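Peptide ABC transporter, peptide-binding protein (Thermus thermophilus, PDB 2D5W) binds oligopeptides, here captured with a pentapeptide, and probably delivers them to an ABC transporter for uptake across the membrane. Local coordinates at residues F479-L484 and I489-K494; G504-D509 and Q535-E540. All coordinates share one frame; numbering follows the deposited sequence.

Interaction 1: residues F479-L484 and I489-K494; sequences FQYKNL and IMVPTK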
loop_
_atom_site.group_PDB
_atom_site.type_symbol
_atom_site.label_atom_id
_atom_site.label_comp_id
_atom_site.label_asym_id
_atom_site.label_seq_id
_atom_site.Cartn_x
_atom_site.Cartn_y
_atom_site.Cartn_z
ATOM N N PHE A 479 4.262 -12.118 -4.301
ATOM C CA PHE A 479 5.291 -13.042 -4.747
ATOM C C PHE A 479 4.837 -14.168 -5.655
ATOM O O PHE A 479 5.590 -15.104 -5.909
ATOM C CB PHE A 479 6.034 -13.586 -3.527
ATOM C CG PHE A 479 6.728 -12.512 -2.751
ATOM C CD1 PHE A 479 6.185 -12.009 -1.575
ATOM C CD2 PHE A 479 7.882 -11.926 -3.258
ATOM C CE1 PHE A 479 6.780 -10.933 -0.922
ATOM C CE2 PHE A 479 8.481 -10.854 -2.614
ATOM C CZ PHE A 479 7.928 -10.356 -1.445
ATOM N N GLN A 480 3.614 -14.081 -6.160
ATOM C CA GLN A 480 3.123 -15.101 -7.074
ATOM C C GLN A 480 3.524 -14.734 -8.488
ATOM O O GLN A 480 3.566 -13.555 -8.847
ATOM C CB GLN A 480 1.599 -15.177 -7.065
ATOM C CG GLN A 480 0.964 -15.705 -5.813
ATOM C CD GLN A 480 -0.543 -15.692 -5.924
ATOM O OE1 GLN A 480 -1.129 -14.692 -6.333
ATOM N NE2 GLN A 480 -1.179 -16.797 -5.557
ATOM N N TYR A 481 3.829 -15.739 -9.297
ATOM C CA TYR A 481 4.126 -15.475 -10.692
ATOM C C TYR A 481 2.748 -15.488 -11.349
ATOM O O TYR A 481 2.406 -14.605 -12.135
ATOM C CB TYR A 481 4.999 -16.574 -11.294
ATOM C CG TYR A 481 4.984 -16.562 -12.806
ATOM C CD1 TYR A 481 5.576 -15.524 -13.525
ATOM C CD2 TYR A 481 4.332 -17.569 -13.517
ATOM C CE1 TYR A 481 5.516 -15.490 -14.922
ATOM C CE2 TYR A 481 4.264 -17.544 -14.905
ATOM C CZ TYR A 481 4.856 -16.504 -15.601
ATOM O OH TYR A 481 4.793 -16.481 -16.975
ATOM N N LYS A 482 1.949 -16.487 -10.992
ATOM C CA LYS A 482 0.606 -16.625 -11.534
ATOM C C LYS A 482 -0.347 -17.221 -10.507
ATOM O O LYS A 482 0.029 -18.109 -9.741
ATOM C CB LYS A 482 0.637 -17.530 -12.769
ATOM C CG LYS A 482 -0.727 -17.795 -13.397
ATOM C CD LYS A 482 -0.642 -18.858 -14.485
ATOM C CE LYS A 482 0.317 -18.454 -15.594
ATOM N NZ LYS A 482 0.431 -19.512 -16.636
ATOM N N ASN A 483 -1.573 -16.713 -10.469
ATOM C CA ASN A 483 -2.569 -17.274 -9.570
ATOM C C ASN A 483 -3.179 -18.392 -10.409
ATOM O O ASN A 483 -3.699 -18.147 -11.501
ATOM C CB ASN A 483 -3.634 -16.246 -9.196
ATOM C CG ASN A 483 -4.686 -16.824 -8.272
ATOM O OD1 ASN A 483 -5.421 -17.733 -8.655
ATOM N ND2 ASN A 483 -4.754 -16.313 -7.050
ATOM N N LEU A 484 -3.101 -19.616 -9.904
ATOM C CA LEU A 484 -3.597 -20.776 -10.637
ATOM C C LEU A 484 -5.110 -20.898 -10.766
ATOM O O LEU A 484 -5.603 -21.665 -11.593
ATOM C CB LEU A 484 -3.028 -22.057 -10.020
ATOM C CG LEU A 484 -1.500 -22.102 -9.928
ATOM C CD1 LEU A 484 -1.067 -23.465 -9.414
ATOM C CD2 LEU A 484 -0.885 -21.829 -11.292
ATOM N N ILE A 489 -1.338 -13.489 -14.347
ATOM C CA ILE A 489 0.086 -13.307 -14.079
ATOM C C ILE A 489 0.240 -12.036 -13.249
ATOM O O ILE A 489 -0.306 -10.985 -13.593
ATOM C CB ILE A 489 0.882 -13.211 -15.394
ATOM C CG1 ILE A 489 0.818 -14.562 -16.116
ATOM C CG2 ILE A 489 2.325 -12.821 -15.112
ATOM C CD1 ILE A 489 1.558 -14.607 -17.432
ATOM N N MET A 490 0.996 -12.138 -12.161
ATOM C CA MET A 490 1.161 -11.025 -11.236
ATOM C C MET A 490 2.467 -10.240 -11.341
ATOM O O MET A 490 2.724 -9.359 -10.519
ATOM C CB MET A 490 0.988 -11.540 -9.803
ATOM C CG MET A 490 -0.145 -12.564 -9.623
ATOM S SD MET A 490 -1.816 -11.999 -10.056
ATOM C CE MET A 490 -2.140 -10.892 -8.700
ATOM N N VAL A 491 3.290 -10.558 -12.337
ATOM C CA VAL A 491 4.561 -9.862 -12.550
ATOM C C VAL A 491 4.323 -8.828 -13.644
ATOM O O VAL A 491 4.019 -9.184 -14.780
ATOM C CB VAL A 491 5.666 -10.839 -13.006
ATOM C CG1 VAL A 491 6.948 -10.078 -13.305
ATOM C CG2 VAL A 491 5.908 -11.883 -11.925
ATOM N N PRO A 492 4.470 -7.533 -13.325
ATOM C CA PRO A 492 4.237 -6.512 -14.351
ATOM C C PRO A 492 5.305 -6.404 -15.429
ATOM O O PRO A 492 6.458 -6.092 -15.147
ATOM C CB PRO A 492 4.096 -5.227 -13.535
ATOM C CG PRO A 492 5.005 -5.471 -12.369
ATOM C CD PRO A 492 4.742 -6.918 -12.012
ATOM N N THR A 493 4.903 -6.680 -16.666
ATOM C CA THR A 493 5.792 -6.592 -17.818
ATOM C C THR A 493 4.943 -6.177 -19.008
ATOM O O THR A 493 3.714 -6.170 -18.940
ATOM C CB THR A 493 6.444 -7.949 -18.177
ATOM O OG1 THR A 493 5.449 -8.824 -18.718
ATOM C CG2 THR A 493 7.076 -8.590 -16.951
ATOM N N LYS A 494 5.601 -5.839 -20.107
ATOM C CA LYS A 494 4.889 -5.452 -21.311
ATOM C C LYS A 494 3.972 -6.598 -21.742
ATOM O O LYS A 494 2.867 -6.368 -22.233
ATOM C CB LYS A 494 5.895 -5.133 -22.419
ATOM C CG LYS A 494 5.279 -4.772 -23.758
ATOM C CD LYS A 494 6.358 -4.447 -24.783
ATOM C CE LYS A 494 7.309 -5.618 -24.984
ATOM N NZ LYS A 494 8.394 -5.295 -25.953
#
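Tyr481 and Met490 meet through a single backbone hydrogen bond inside the long irregular loop that runs from strand 463-469 to helix 509-518, where the chain turns back on itself and an isolated beta bridge pairs Lys482 with Ile489. Met490 N donates to Tyr481 O at 2.8 Å with an angle of 164° at the hydrogen, although the donor sits about 40° out of the carbonyl plane. The same oxygen takes a CA-H contact from Ile489 CA at 3.3 Å. The tyrosine ring and Ile489 run alongside each other in the same direction, with Tyr481 CE1 4.2 Å from Ile489 CG2 and Tyr481 OH 3.8 Å from Ile489 CD1. With CG1 anti to the carbonyl carbon (chi1 -66°) and CD1 fully extended, Ile489 reaches along to the phenol end. Its CG1 also meets Lys482 CE at 4.0 Å. With an alanine here CG1, CG2 and CD1 are gone, and the phenol end of Tyr481 and Lys482 CE would probably lack their apolar neighbour. Val491 lies at about a right angle to the tyrosine side chain, its CG2 4.0 Å from Tyr481 CD1, and Met490 CB rests 3.4 Å from Gln480 O, which also accepts a hydrogen bond from Asn502 ND2. Both Tyr481 N and Lys482 N bond to the carboxylate of Asp512, and Gln480 NE2 to Thr515 OG1, on helix 509-518. The pairing thus rests on one nearly straight backbone bond with apolar contacts beside it, while polar bonds hold residues 480-482 to the helix.

Interaction 2: residues G504-D509 and Q535-E540; sequences GGWRND and QEIWAE
Trp506 and Trp538 meet as an offset edge-to-face pair, the indole edge of Trp538 directed at the face of Trp506, where the loop entering helix 509-518 packs on helix 524-541. The six-membered ring of Trp506 and the five-membered ring of Trp538 have centroids 5.7 Å apart and planes at 77°. The nearest side-chain atoms of the pair are Trp506 CZ3 and Trp538 CD1, at 4.2 Å, and Trp506 CH2 comes equally near the helix backbone at Trp538 CA. Ile537, one residue earlier on the helix, brings its CG2 to the edge of the Trp506 ring; the same methyl sits above the plane of the Asn508 amide, displaced beyond its OD1-ND2 end, with Asn508 ND2 3.6 Å from Ile537 CG2. Within 504-509 itself, Asn508 CB lies 3.4 Å above one face of the Trp506 ring, offset toward its rim. Asn508 is the N-cap of helix 509-518: with CG anti to its own N (chi1 -176°), its OD1 accepts from Phe511 N, and this bond helps hold the amide where Ile537 touches it. Farther out, Phe479 and Trp355 pack against Trp538, Pro543 touches both tryptophans, and Glu510 and Leu514 border Ile537. On the exposed side of the loop, Arg507 NE forms a salt bridge with Asp509 OD1 at 2.9 Å, meeting the carboxylate on its syn side and close to the guanidinium plane.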
loop_
_atom_site.group_PDB
_atom_site.type_symbol
_atom_site.label_atom_id
_atom_site.label_comp_id
_atom_site.label_asym_id
_atom_site.label_seq_id
_atom_site.Cartn_x
_atom_site.Cartn_y
_atom_site.Cartn_z
ATOM N N GLY A 504 9.658 -7.558 -8.432
ATOM C CA GLY A 504 11.003 -8.096 -8.580
ATOM C C GLY A 504 11.102 -9.277 -9.536
ATOM O O GLY A 504 12.197 -9.791 -9.772
ATOM N N GLY A 505 9.962 -9.731 -10.053
ATOM C CA GLY A 505 9.943 -10.826 -11.013
ATOM C C GLY A 505 10.257 -12.238 -10.548
ATOM O O GLY A 505 10.895 -12.997 -11.273
ATOM N N TRP A 506 9.799 -12.611 -9.360
ATOM C CA TRP A 506 10.053 -13.953 -8.844
ATOM C C TRP A 506 9.046 -14.963 -9.368
ATOM O O TRP A 506 7.883 -14.638 -9.604
ATOM C CB TRP A 506 9.979 -13.955 -7.316
ATOM C CG TRP A 506 10.451 -15.237 -6.670
ATOM C CD1 TRP A 506 11.666 -15.844 -6.842
ATOM C CD2 TRP A 506 9.757 -16.005 -5.676
ATOM N NE1 TRP A 506 11.775 -16.933 -6.009
ATOM C CE2 TRP A 506 10.619 -17.056 -5.282
ATOM C CE3 TRP A 506 8.495 -15.905 -5.076
ATOM C CZ2 TRP A 506 10.259 -17.998 -4.314
ATOM C CZ3 TRP A 506 8.136 -16.842 -4.111
ATOM C CH2 TRP A 506 9.019 -17.876 -3.740
ATOM N N ARG A 507 9.506 -16.194 -9.557
ATOM C CA ARG A 507 8.628 -17.271 -9.981
ATOM C C ARG A 507 9.006 -18.569 -9.288
ATOM O O ARG A 507 10.142 -19.033 -9.386
ATOM C CB ARG A 507 8.659 -17.495 -11.496
ATOM C CG ARG A 507 7.818 -18.713 -11.890
ATOM C CD ARG A 507 7.635 -18.883 -13.385
ATOM N NE ARG A 507 6.821 -20.064 -13.665
ATOM C CZ ARG A 507 6.365 -20.394 -14.868
ATOM N NH1 ARG A 507 5.633 -21.489 -15.022
ATOM N NH2 ARG A 507 6.638 -19.628 -15.915
ATOM N N ASN A 508 8.048 -19.135 -8.567
ATOM C CA ASN A 508 8.234 -20.409 -7.887
ATOM C C ASN A 508 6.880 -21.083 -8.012
ATOM O O ASN A 508 5.908 -20.673 -7.374
ATOM C CB ASN A 508 8.609 -20.210 -6.418
ATOM C CG ASN A 508 8.908 -21.523 -5.715
ATOM O OD1 ASN A 508 8.003 -22.297 -5.407
ATOM N ND2 ASN A 508 10.189 -21.786 -5.471
ATOM N N ASP A 509 6.812 -22.106 -8.857
ATOM C CA ASP A 509 5.553 -22.792 -9.103
ATOM C C ASP A 509 4.918 -23.427 -7.880
ATOM O O ASP A 509 3.692 -23.441 -7.762
ATOM C CB ASP A 509 5.724 -23.825 -10.221
ATOM C CG ASP A 509 6.025 -23.178 -11.563
ATOM O OD1 ASP A 509 5.787 -21.960 -11.706
ATOM O OD2 ASP A 509 6.491 -23.885 -12.480
ATOM N N GLN A 535 5.608 -19.805 3.119
ATOM C CA GLN A 535 6.614 -18.945 3.737
ATOM C C GLN A 535 7.956 -19.661 3.900
ATOM O O GLN A 535 9.009 -19.031 3.823
ATOM C CB GLN A 535 6.111 -18.418 5.084
ATOM C CG GLN A 535 4.990 -17.388 4.941
ATOM C CD GLN A 535 4.361 -17.005 6.269
ATOM O OE1 GLN A 535 4.905 -16.204 7.032
ATOM N NE2 GLN A 535 3.206 -17.593 6.557
ATOM N N GLU A 536 7.919 -20.974 4.118
ATOM C CA GLU A 536 9.153 -21.746 4.253
ATOM C C GLU A 536 9.919 -21.694 2.929
ATOM O O GLU A 536 11.133 -21.484 2.909
ATOM C CB GLU A 536 8.841 -23.203 4.615
ATOM C CG GLU A 536 8.348 -23.421 6.040
ATOM C CD GLU A 536 9.473 -23.470 7.066
ATOM O OE1 GLU A 536 9.173 -23.612 8.270
ATOM O OE2 GLU A 536 10.657 -23.374 6.676
ATOM N N ILE A 537 9.204 -21.888 1.825
ATOM C CA ILE A 537 9.820 -21.843 0.505
ATOM C C ILE A 537 10.341 -20.434 0.230
ATOM O O ILE A 537 11.459 -20.251 -0.251
ATOM C CB ILE A 537 8.802 -22.233 -0.588
ATOM C CG1 ILE A 537 8.436 -23.712 -0.441
ATOM C CG2 ILE A 537 9.375 -21.952 -1.969
ATOM C CD1 ILE A 537 7.280 -24.148 -1.315
ATOM N N TRP A 538 9.522 -19.438 0.551
ATOM C CA TRP A 538 9.873 -18.037 0.354
ATOM C C TRP A 538 11.195 -17.705 1.053
ATOM O O TRP A 538 12.076 -17.068 0.472
ATOM C CB TRP A 538 8.750 -17.154 0.914
ATOM C CG TRP A 538 8.902 -15.679 0.655
ATOM C CD1 TRP A 538 8.324 -14.957 -0.351
ATOM C CD2 TRP A 538 9.682 -14.750 1.418
ATOM N NE1 TRP A 538 8.691 -13.635 -0.260
ATOM C CE2 TRP A 538 9.527 -13.481 0.816
ATOM C CE3 TRP A 538 10.497 -14.866 2.554
ATOM C CZ2 TRP A 538 10.160 -12.333 1.310
ATOM C CZ3 TRP A 538 11.125 -13.725 3.045
ATOM C CH2 TRP A 538 10.952 -12.476 2.422
ATOM N N ALA A 539 11.334 -18.149 2.300
ATOM C CA ALA A 539 12.541 -17.873 3.072
ATOM C C ALA A 539 13.789 -18.535 2.497
ATOM O O ALA A 539 14.888 -17.996 2.615
ATOM C CB ALA A 539 12.345 -18.291 4.524
ATOM N N GLU A 540 13.635 -19.700 1.880
ATOM C CA GLU A 540 14.792 -20.365 1.296
ATOM C C GLU A 540 15.276 -19.625 0.054
ATOM O O GLU A 540 16.478 -19.538 -0.196
ATOM C CB GLU A 540 14.456 -21.812 0.922
ATOM C CG GLU A 540 15.540 -22.493 0.082
ATOM C CD GLU A 540 16.908 -22.500 0.754
ATOM O OE1 GLU A 540 17.921 -22.664 0.040
ATOM O OE2 GLU A 540 16.978 -22.352 1.992
#

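How the interactions relate
Both contacts are partly buried and lie on the same side of the molecule, their centres about 12 Å apart, and both lead to helix 509-518: residues 479-484 bond to its side chains, while residues 504-509 cap its start. Interaction 1 joins two parts of one loop by a backbone bond, whereas interaction 2 sets loop against helix through an edge-to-face tryptophan pair and Ile537 against Trp506 and Asn508. Phe479, without contact across interaction 1, turns to interaction 2: its O is 3.1 Å from Trp506 CE3 and its ring edge-to-face with Trp538. Nearer the surface, Tyr481 CE2 packs 3.3 Å from Arg507 NH2, while Val491 meets the backbone of Gly505.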